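Local coordinates for inositol monophosphatase family protein (PDB 5I3S), which hydrolyses inositol monophosphate to inositol and phosphate, and may also act on related sugar phosphates, at the interface of chains A and B. Numbering follows the deposited sequence. Chains: chain A/B, Inositol monophosphatase family protein.

The interface of chains A and B. Residues chain A 149, 151, 176-177, 179, 194-195, 197; chain B 89-90, 93-94.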
loop_
_atom_site.group_PDB
_atom_site.type_symbol
_atom_site.label_atom_id
_atom_site.label_comp_id
_atom_site.label_asym_id
_atom_site.label_seq_id
_atom_site.Cartn_x
_atom_site.Cartn_y
_atom_site.Cartn_z
ATOM N N GLN A 149 13.030 5.592 13.050
ATOM C CA GLN A 149 12.127 6.578 12.447
ATOM C C GLN A 149 11.767 6.273 10.995
ATOM O O GLN A 149 11.306 7.140 10.288
ATOM C CB GLN A 149 12.781 7.988 12.476
ATOM C CG GLN A 149 12.556 8.745 13.774
ATOM C CD GLN A 149 13.736 8.614 14.716
ATOM O OE1 GLN A 149 14.881 8.949 14.351
ATOM N NE2 GLN A 149 13.479 8.115 15.935
ATOM N N ILE A 151 9.785 4.011 7.897
ATOM C CA ILE A 151 8.770 3.072 7.396
ATOM C C ILE A 151 9.387 2.238 6.312
ATOM O O ILE A 151 10.011 2.789 5.409
ATOM C CB ILE A 151 7.628 3.816 6.676
ATOM C CG1 ILE A 151 7.034 4.915 7.569
ATOM C CG2 ILE A 151 6.521 2.838 6.287
ATOM C CD1 ILE A 151 5.885 5.641 6.873
ATOM N N ARG A 176 9.530 2.031 12.613
ATOM C CA ARG A 176 8.399 2.788 13.126
ATOM C C ARG A 176 7.112 2.161 12.654
ATOM O O ARG A 176 6.150 2.049 13.435
ATOM C CB ARG A 176 8.482 4.223 12.631
ATOM C CG ARG A 176 7.540 5.175 13.312
ATOM C CD ARG A 176 7.919 5.451 14.768
ATOM N NE ARG A 176 6.983 6.407 15.340
ATOM C CZ ARG A 176 5.731 6.119 15.732
ATOM N NH1 ARG A 176 5.223 4.878 15.648
ATOM N NH2 ARG A 176 4.964 7.102 16.216
ATOM N N SER A 177 7.070 1.803 11.364
ATOM C CA SER A 177 5.984 0.969 10.859
ATOM C C SER A 177 6.333 0.276 9.541
ATOM O O SER A 177 7.449 0.427 9.010
ATOM C CB SER A 177 4.663 1.769 10.705
ATOM O OG SER A 177 3.593 0.889 10.361
ATOM N N ARG A 179 4.684 -1.341 5.610
ATOM C CA ARG A 179 3.780 -1.184 4.488
ATOM C C ARG A 179 4.075 -2.294 3.475
ATOM O O ARG A 179 5.137 -2.886 3.501
ATOM C CB ARG A 179 4.014 0.181 3.808
ATOM C CG ARG A 179 3.881 1.390 4.702
ATOM C CD ARG A 179 2.411 1.618 5.093
ATOM N NE ARG A 179 2.244 2.806 5.922
ATOM C CZ ARG A 179 2.292 2.845 7.246
ATOM N NH1 ARG A 179 2.490 1.738 7.992
ATOM N NH2 ARG A 179 2.098 4.009 7.853
ATOM N N GLY A 194 11.129 8.673 -1.669
ATOM C CA GLY A 194 11.068 8.957 -0.238
ATOM C C GLY A 194 9.791 8.551 0.459
ATOM O O GLY A 194 9.648 8.817 1.643
ATOM N N ASN A 195 8.870 7.878 -0.244
ATOM C CA ASN A 195 7.652 7.376 0.380
ATOM C C ASN A 195 7.873 6.186 1.329
ATOM O O ASN A 195 7.080 5.973 2.260
ATOM C CB ASN A 195 6.589 7.034 -0.680
ATOM C CG ASN A 195 5.700 8.225 -1.004
ATOM O OD1 ASN A 195 6.041 9.404 -0.701
ATOM N ND2 ASN A 195 4.540 7.944 -1.612
ATOM N N GLU A 197 11.425 4.362 3.346
ATOM C CA GLU A 197 12.839 4.492 3.604
ATOM C C GLU A 197 13.539 3.236 3.235
ATOM O O GLU A 197 14.702 3.296 2.859
ATOM C CB GLU A 197 13.161 4.862 5.068
ATOM C CG GLU A 197 12.955 6.339 5.430
ATOM C CD GLU A 197 11.527 6.752 5.743
ATOM O OE1 GLU A 197 10.593 5.922 5.828
ATOM O OE2 GLU A 197 11.329 7.952 5.962
ATOM N N LEU B 89 1.478 8.690 10.386
ATOM C CA LEU B 89 2.799 8.320 9.841
ATOM C C LEU B 89 2.894 8.525 8.348
ATOM O O LEU B 89 3.955 8.959 7.842
ATOM C CB LEU B 89 3.199 6.862 10.134
ATOM C CG LEU B 89 3.852 6.691 11.497
ATOM C CD1 LEU B 89 4.168 5.207 11.696
ATOM C CD2 LEU B 89 5.120 7.566 11.635
ATOM N N ASN B 90 1.830 8.174 7.629
ATOM C CA ASN B 90 1.818 8.475 6.172
ATOM C C ASN B 90 1.949 9.977 5.875
ATOM O O ASN B 90 2.584 10.348 4.886
ATOM C CB ASN B 90 0.574 7.912 5.492
ATOM C CG ASN B 90 0.581 6.411 5.437
ATOM O OD1 ASN B 90 1.599 5.762 5.728
ATOM N ND2 ASN B 90 -0.554 5.840 5.077
ATOM N N HIS B 93 5.659 11.001 6.495
ATOM C CA HIS B 93 6.698 10.378 5.625
ATOM C C HIS B 93 6.379 10.433 4.146
ATOM O O HIS B 93 7.259 10.386 3.320
ATOM C CB HIS B 93 6.951 8.924 6.037
ATOM C CG HIS B 93 7.652 8.805 7.357
ATOM N ND1 HIS B 93 9.012 8.648 7.459
ATOM C CD2 HIS B 93 7.196 8.905 8.625
ATOM C CE1 HIS B 93 9.357 8.600 8.734
ATOM N NE2 HIS B 93 8.272 8.747 9.463
ATOM N N GLN B 94 5.101 10.501 3.815
ATOM C CA GLN B 94 4.687 10.423 2.450
ATOM C C GLN B 94 3.944 11.680 1.973
ATOM O O GLN B 94 3.809 11.863 0.779
ATOM C CB GLN B 94 3.860 9.173 2.258
ATOM C CG GLN B 94 4.443 7.887 2.842
ATOM C CD GLN B 94 3.654 6.624 2.417
ATOM O OE1 GLN B 94 2.455 6.668 2.300
ATOM N NE2 GLN B 94 4.337 5.520 2.175
HETATM O O HOH W 1 7.880 11.224 0.743
#
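At the apolar centre A:Ile151, a branched residue at home on strand 151-153, sets CG1 anti to its own carbonyl carbon (chi1 -53°) and extends CD1 to the side chain of B:His93 on helix 88-94, 3.6 Å from CB. Its CG1 lies over one face of the imidazole, offset toward the rim, while CG2 turns to a face of the A:Arg179 guanidinium. Alongside, the fork of B:Leu89 crosses A:Arg176 obliquely: CD1 touches A:Ser177 CB at 3.6 Å, and leucine suits the place because its two methyls can both meet A:Arg176 CG, part of an aliphatic stem bent at chi2 (70°). Two-fold symmetry repeats the contact with the chains exchanged; inositol monophosphatases are typically dimers, so the pairing is likely biological.

Histidine suits the boundary because its ring offers a face to the isoleucine and a polar edge to an acid. B:His93 ND1 donates in the ring plane to the syn lone pair of A:Glu197 OE2 at 2.8 Å, with carboxylate and ring nearly perpendicular. The other carboxylate oxygen, OE1, accepts the backbone N of A:Ile151 at 2.9 Å from above its plane, so one glutamate ties strand to helix; its charge may favour a protonated imidazole.

Farther out, A:Arg179 and B:Asn90 meet tip to tip, their planes 71° apart. The short amide presents one oxygen, OD1, that two guanidinium N-H groups share side-on: NE donates in the carbonyl plane to a lone pair of OD1, whereas NH2 comes from above that plane. A:Ser177 OG accepts from A:Arg179 NH1 at 2.7 Å, steadying the guanidinium. Next to this pair, at the helix's C-terminal end, the amides of B:Gln94 and A:Asn195 stack, and the glutamine is long enough, extended, to carry NE2 to the A:Asn195 backbone O at 2.8 Å. A water joins A:Asn195 OD1, 3.0 Å away, to the backbone O of B:His93.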